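Local coordinates for protein ubiquitin-like-specific protease 2 (Saccharomyces cerevisiae, PDB 5LNB) that removes SUMO from modified proteins as a cysteine protease of the peptidase C48 family, seen here through the part that carries its catalytic domain, at residues 87-90 and 96-99; 230-235 and 253-258; 25-28 and 32-35. All coordinates share one frame; numbering follows the deposited sequence.

Contact 1. Residues 87-90 and 96-99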
# COMPACT_ATOMS: atom_id res chain seq x y z
N LEU A 87 9.31 11.08 5.63
CA LEU A 87 10.55 10.45 6.06
C LEU A 87 11.78 11.11 5.42
O LEU A 87 12.74 11.44 6.11
CB LEU A 87 10.51 8.96 5.73
CG LEU A 87 11.72 8.13 6.14
CD1 LEU A 87 11.95 8.22 7.65
CD2 LEU A 87 11.51 6.68 5.71
N ILE A 88 11.75 11.29 4.10
CA ILE A 88 12.90 11.79 3.34
C ILE A 88 12.83 13.30 3.11
O ILE A 88 13.63 13.84 2.34
CB ILE A 88 13.03 11.07 1.98
CG1 ILE A 88 11.85 11.45 1.07
CG2 ILE A 88 13.09 9.57 2.17
CD1 ILE A 88 12.10 11.22 -0.42
N SER A 89 11.87 13.99 3.73
CA SER A 89 11.72 15.42 3.46
C SER A 89 12.98 16.18 3.85
O SER A 89 13.34 17.16 3.19
CB SER A 89 10.52 15.98 4.21
OG SER A 89 10.74 15.98 5.61
N ASN A 90 13.65 15.75 4.91
CA ASN A 90 14.89 16.35 5.40
C ASN A 90 15.86 15.22 5.70
O ASN A 90 15.79 14.60 6.78
CB ASN A 90 14.62 17.21 6.62
CG ASN A 90 15.88 17.79 7.23
OD1 ASN A 90 16.99 17.29 7.01
ND2 ASN A 90 15.72 18.85 8.01
N SER A 96 13.82 11.94 12.96
CA SER A 96 13.20 13.15 13.50
C SER A 96 12.03 13.61 12.65
O SER A 96 11.10 14.23 13.17
CB SER A 96 14.23 14.28 13.59
OG SER A 96 15.20 13.98 14.57
N ASN A 97 12.06 13.34 11.34
CA ASN A 97 11.01 13.82 10.45
C ASN A 97 9.66 13.18 10.78
O ASN A 97 8.62 13.83 10.68
CB ASN A 97 11.38 13.55 8.99
CG ASN A 97 12.58 14.36 8.53
OD1 ASN A 97 12.87 15.42 9.09
ND2 ASN A 97 13.27 13.88 7.50
N VAL A 98 9.67 11.90 11.17
CA VAL A 98 8.44 11.14 11.37
C VAL A 98 8.26 10.70 12.82
O VAL A 98 7.40 9.85 13.09
CB VAL A 98 8.38 9.92 10.43
CG1 VAL A 98 8.25 10.37 8.98
CG2 VAL A 98 9.61 9.03 10.60
N LYS A 99 9.03 11.25 13.76
CA LYS A 99 8.90 10.82 15.15
C LYS A 99 7.48 11.05 15.68
O LYS A 99 6.88 10.17 16.29
CB LYS A 99 9.91 11.54 16.04
CG LYS A 99 9.86 11.06 17.49
CD LYS A 99 11.12 11.41 18.25
CE LYS A 99 11.01 11.01 19.73
NZ LYS A 99 10.71 9.56 19.90
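The side-chain amide of Asn97 reaches across to the carbonyl that ends helix 82-87 and to one of the loop after it, holding both with one nitrogen. ND2 donates to Leu87 O at 2.9 Å in an almost straight bond, 170° at the hydrogen, and to Asn90 O at 2.7 Å with a more bent approach of 155°. Both oxygens lie close to the amide plane of Asn97, one for each N-H, yet ND2 itself stands above the plane of either carbonyl. With CG anti to its own carbonyl carbon (chi1 -66°), the amide is carried across to the loop, and OD1 comes to rest 3.5 Å from Asn90 CB. Replacing Asn97 by an alanine would probably leave the carbonyls of Leu87 and Asn90 without their shared donor and let the turn between them shift more easily.

The inner side is buried and apolar. Val98 lays CG1 against the backbone of Leu87, 3.6 Å from its N, while Val98 CG2 meets Leu87 CD1 at 3.9 Å as the two side chains cross obliquely. Both residues rest on Phe181 of helix 172-190. The outer side, by contrast, faces solvent: Ser89 and Asn90 are exposed, and Ser89 OG stays 3.8 Å from Asn97 ND2. Their polar ends serve the turn instead, Ser89 OG bonding to Lys86 O and Asn90 OD1 to Ala92 N. The whole is a side-chain-bonded loop joining two successive short helices of the Ulp1-type catalytic domain, in which a side chain of helix 94-98 bonds to the carbonyl of Leu87 at the end of helix 82-87 and to a carbonyl of the loop beyond it.

Contact 2. Residues 230-235 and 253-258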
# COMPACT_ATOMS: atom_id res chain seq x y z
N PRO A 230 -1.31 -13.65 1.98
CA PRO A 230 0.06 -13.16 2.18
C PRO A 230 1.11 -14.27 2.23
O PRO A 230 2.15 -14.16 1.58
CB PRO A 230 -0.03 -12.42 3.52
CG PRO A 230 -1.48 -12.00 3.60
CD PRO A 230 -2.23 -13.15 3.02
N VAL A 231 0.85 -15.34 2.98
CA VAL A 231 1.82 -16.43 3.05
C VAL A 231 2.12 -16.96 1.65
O VAL A 231 3.28 -17.16 1.28
CB VAL A 231 1.31 -17.55 3.98
CG1 VAL A 231 2.20 -18.79 3.85
CG2 VAL A 231 1.22 -17.05 5.42
N GLU A 232 1.08 -17.19 0.86
CA GLU A 232 1.30 -17.72 -0.49
C GLU A 232 2.05 -16.72 -1.36
O GLU A 232 2.96 -17.11 -2.11
CB GLU A 232 -0.03 -18.10 -1.13
CG GLU A 232 0.12 -18.75 -2.49
CD GLU A 232 -1.22 -19.12 -3.10
OE1 GLU A 232 -2.05 -18.21 -3.33
OE2 GLU A 232 -1.46 -20.32 -3.33
N THR A 233 1.69 -15.44 -1.28
CA THR A 233 2.38 -14.44 -2.09
C THR A 233 3.85 -14.36 -1.70
O THR A 233 4.73 -14.28 -2.56
CB THR A 233 1.71 -13.08 -1.95
OG1 THR A 233 0.30 -13.22 -2.18
CG2 THR A 233 2.31 -12.08 -2.96
N ILE A 234 4.13 -14.38 -0.39
CA ILE A 234 5.52 -14.36 0.05
C ILE A 234 6.28 -15.55 -0.53
O ILE A 234 7.42 -15.41 -0.97
CB ILE A 234 5.58 -14.33 1.59
CG1 ILE A 234 5.07 -12.98 2.12
CG2 ILE A 234 6.99 -14.60 2.07
CD1 ILE A 234 4.90 -12.94 3.65
N ASP A 235 5.64 -16.72 -0.57
CA ASP A 235 6.30 -17.90 -1.11
C ASP A 235 6.55 -17.77 -2.61
O ASP A 235 7.61 -18.16 -3.10
CB ASP A 235 5.49 -19.15 -0.79
CG ASP A 235 5.74 -19.67 0.62
OD1 ASP A 235 6.89 -19.53 1.10
OD2 ASP A 235 4.79 -20.19 1.26
N ASN A 253 3.02 -13.57 -13.90
CA ASN A 253 1.93 -12.93 -14.62
C ASN A 253 0.59 -13.59 -14.32
O ASN A 253 -0.43 -12.90 -14.20
CB ASN A 253 2.21 -12.95 -16.12
CG ASN A 253 3.29 -11.98 -16.51
OD1 ASN A 253 3.57 -11.03 -15.78
ND2 ASN A 253 3.90 -12.20 -17.68
N LYS A 254 0.58 -14.92 -14.18
CA LYS A 254 -0.66 -15.61 -13.87
C LYS A 254 -1.10 -15.33 -12.44
O LYS A 254 -2.26 -14.98 -12.18
CB LYS A 254 -0.49 -17.11 -14.11
CG LYS A 254 -1.76 -17.93 -13.93
CD LYS A 254 -1.58 -19.34 -14.47
CE LYS A 254 -2.77 -20.24 -14.14
NZ LYS A 254 -2.91 -20.47 -12.68
N TYR A 255 -0.17 -15.46 -11.49
CA TYR A 255 -0.51 -15.28 -10.08
C TYR A 255 -1.14 -13.92 -9.82
O TYR A 255 -2.10 -13.82 -9.06
CB TYR A 255 0.74 -15.45 -9.20
CG TYR A 255 0.40 -15.51 -7.73
CD1 TYR A 255 -0.13 -16.67 -7.17
CD2 TYR A 255 0.58 -14.41 -6.90
CE1 TYR A 255 -0.47 -16.73 -5.83
CE2 TYR A 255 0.24 -14.46 -5.53
CZ TYR A 255 -0.28 -15.62 -5.01
OH TYR A 255 -0.60 -15.70 -3.68
N PHE A 256 -0.59 -12.86 -10.44
CA PHE A 256 -1.05 -11.49 -10.24
C PHE A 256 -2.07 -11.03 -11.28
O PHE A 256 -2.30 -9.82 -11.42
CB PHE A 256 0.13 -10.52 -10.22
CG PHE A 256 0.96 -10.59 -8.97
CD1 PHE A 256 0.60 -9.86 -7.84
CD2 PHE A 256 2.10 -11.39 -8.91
CE1 PHE A 256 1.36 -9.93 -6.67
CE2 PHE A 256 2.87 -11.46 -7.75
CZ PHE A 256 2.49 -10.72 -6.63
N ASP A 257 -2.68 -11.96 -12.03
CA ASP A 257 -3.76 -11.65 -12.97
C ASP A 257 -3.36 -10.55 -13.96
O ASP A 257 -4.08 -9.56 -14.16
CB ASP A 257 -5.04 -11.24 -12.24
CG ASP A 257 -5.49 -12.27 -11.23
OD1 ASP A 257 -6.00 -11.86 -10.16
OD2 ASP A 257 -5.32 -13.48 -11.49
N LYS A 258 -2.21 -10.73 -14.62
CA LYS A 258 -1.76 -9.69 -15.54
C LYS A 258 -2.79 -9.43 -16.64
O LYS A 258 -2.92 -8.30 -17.10
CB LYS A 258 -0.41 -10.06 -16.15
CG LYS A 258 0.11 -8.97 -17.08
CD LYS A 258 1.50 -9.27 -17.62
CE LYS A 258 2.01 -8.11 -18.50
NZ LYS A 258 3.36 -8.42 -19.05
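Tyr255 spans the gap between helices 230-238 and 245-255, directed from CB toward the other helix by a CG anti to the backbone N (chi1 -170°). Near its base, CD2 lies 3.8 Å above one face of the neighbouring Phe256 ring, offset toward the rim. Farther out the two edges of the tyrosine ring diverge in their company: CE1 meets Glu232 OE1 at 3.3 Å, whereas CE2 has Thr233 OG1 at 3.6 Å. At the tip, OH donates a 2.9 Å hydrogen bond to Glu232 OE1, on the anti side of a carboxylate turned 83° from the ring. Thr233 OG1 is 3.0 Å from the same hydroxyl oxygen and is itself bonded to Asn229 O.

Beneath this polar end, Thr233 CG2 approaches Phe256 CZ at 3.9 Å, and Phe256 is buried against Val206 and Pro207, its ring meeting that of Trp237. Glu232, by contrast, lies on the exposed side. Just past Tyr255 the chain turns away through Asp257, whose positive phi accompanies the bonds from Lys258 N to Asn253 O and from Asp257 N to Lys254 O. The contact thus packs helix 230-238 of the Ulp1-type catalytic domain against helix 245-255, which ends in a Schellman motif.

Contact 3. Residues 25-28 and 32-35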
# COMPACT_ATOMS: atom_id res chain seq x y z
N TYR A 25 -16.57 7.55 3.12
CA TYR A 25 -16.58 6.13 3.45
C TYR A 25 -16.01 5.92 4.85
O TYR A 25 -14.96 6.47 5.19
CB TYR A 25 -15.78 5.34 2.41
CG TYR A 25 -16.07 3.86 2.47
CD1 TYR A 25 -15.25 2.99 3.20
CD2 TYR A 25 -17.18 3.33 1.83
CE1 TYR A 25 -15.52 1.64 3.25
CE2 TYR A 25 -17.45 1.99 1.88
CZ TYR A 25 -16.63 1.15 2.59
OH TYR A 25 -16.94 -0.19 2.62
N LYS A 26 -16.70 5.10 5.64
CA LYS A 26 -16.36 4.83 7.03
C LYS A 26 -15.90 3.38 7.16
O LYS A 26 -16.67 2.45 6.89
CB LYS A 26 -17.57 5.07 7.94
CG LYS A 26 -18.90 4.59 7.32
CD LYS A 26 -20.08 4.71 8.29
CE LYS A 26 -21.42 4.36 7.63
NZ LYS A 26 -21.97 5.44 6.75
N PHE A 27 -14.65 3.18 7.57
CA PHE A 27 -14.12 1.83 7.78
C PHE A 27 -14.37 1.36 9.22
O PHE A 27 -14.70 2.14 10.12
CB PHE A 27 -12.62 1.78 7.46
CG PHE A 27 -12.32 1.92 6.01
CD1 PHE A 27 -12.60 0.88 5.14
CD2 PHE A 27 -11.74 3.07 5.51
CE1 PHE A 27 -12.32 0.99 3.79
CE2 PHE A 27 -11.46 3.19 4.17
CZ PHE A 27 -11.74 2.15 3.31
N ASN A 28 -14.20 0.05 9.43
CA ASN A 28 -14.57 -0.56 10.70
C ASN A 28 -13.65 -0.15 11.85
O ASN A 28 -14.01 -0.35 13.01
CB ASN A 28 -14.58 -2.09 10.59
CG ASN A 28 -15.68 -2.60 9.68
OD1 ASN A 28 -15.44 -3.39 8.76
ND2 ASN A 28 -16.91 -2.16 9.93
N SER A 32 -12.33 7.56 8.46
CA SER A 32 -13.24 8.10 7.46
C SER A 32 -12.45 8.71 6.31
O SER A 32 -11.47 9.42 6.53
CB SER A 32 -14.17 9.15 8.10
OG SER A 32 -15.14 9.60 7.17
N TYR A 33 -12.88 8.42 5.08
CA TYR A 33 -12.21 8.92 3.89
C TYR A 33 -13.21 9.65 3.01
O TYR A 33 -14.34 9.19 2.82
CB TYR A 33 -11.56 7.79 3.07
CG TYR A 33 -10.39 7.10 3.74
CD1 TYR A 33 -10.56 6.38 4.92
CD2 TYR A 33 -9.12 7.15 3.19
CE1 TYR A 33 -9.48 5.74 5.54
CE2 TYR A 33 -8.04 6.52 3.78
CZ TYR A 33 -8.22 5.82 4.96
OH TYR A 33 -7.15 5.19 5.55
N THR A 34 -12.80 10.80 2.48
CA THR A 34 -13.60 11.55 1.52
C THR A 34 -12.94 11.48 0.16
O THR A 34 -11.75 11.78 0.02
CB THR A 34 -13.77 13.00 1.96
OG1 THR A 34 -14.61 13.06 3.12
CG2 THR A 34 -14.40 13.82 0.84
N ILE A 35 -13.70 11.07 -0.85
CA ILE A 35 -13.21 10.97 -2.22
C ILE A 35 -14.01 11.96 -3.06
O ILE A 35 -15.22 11.78 -3.24
CB ILE A 35 -13.34 9.55 -2.78
CG1 ILE A 35 -12.50 8.57 -1.95
CG2 ILE A 35 -12.99 9.53 -4.27
CD1 ILE A 35 -11.05 8.95 -1.87
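Tyr25 N donates to Tyr33 O at 2.8 Å, and the return bond runs from Tyr33 N to Tyr25 O at 2.9 Å. These two reciprocal bonds make Tyr25 and Tyr33 an antiparallel hydrogen-bonded pair; both are nearly straight and lie in the plane of the accepting carbonyl. Tyr25 O also receives a CA-H...O contact from Ser32 CA, 3.3 Å away, at the adjoining non-hydrogen-bonded pair of Lys26 and Ser32.

On the Tyr25-Tyr33 side the aromatic side chains pack together. The edge of the Phe27 ring is directed at the face of Tyr33 in an offset edge-to-face stack, with centroids 5.2 Å apart and planes at 86°; Phe27 CE2 comes to 3.4 Å from Tyr33 CD1. CG of Phe27 stands anti to its carbonyl carbon (chi1 -70°), which brings the ring back over the hairpin although its residue has already left the strand. Tyr25 CD1 sits 3.5 Å above one face of the same phenylalanine. Helix 51-67 packs on this aromatic side, Lys59 touching both Phe27 and Tyr33, while Lys26 and Ser32 project from the exposed face. This is a two-stranded antiparallel beta hairpin, packed on helix 51-67 through Phe27 and Tyr33.

None of the three contacts touches another: nearest atoms are about 17 Å apart between contact 3 and either of the others and about 21 Å between contacts 1 and 2, which occupy opposite sides of the chain's centre. Contact 1 joins short successive helices, contact 2 longer successive helices, contact 3 paired strands. None is wholly core: each sets a buried part (Leu87 and Val98, Thr233 and Phe256, Phe27) beside exposed residues (Ser89 and Asn90, Glu232, Ser32). A side-chain amide serves backbone carbonyls in contact 1, side chains bond to each other in contact 2, and backbone bonds backbone in contact 3. Every contact backs onto a helix: 172-190, 215-228 and 51-67, respectively.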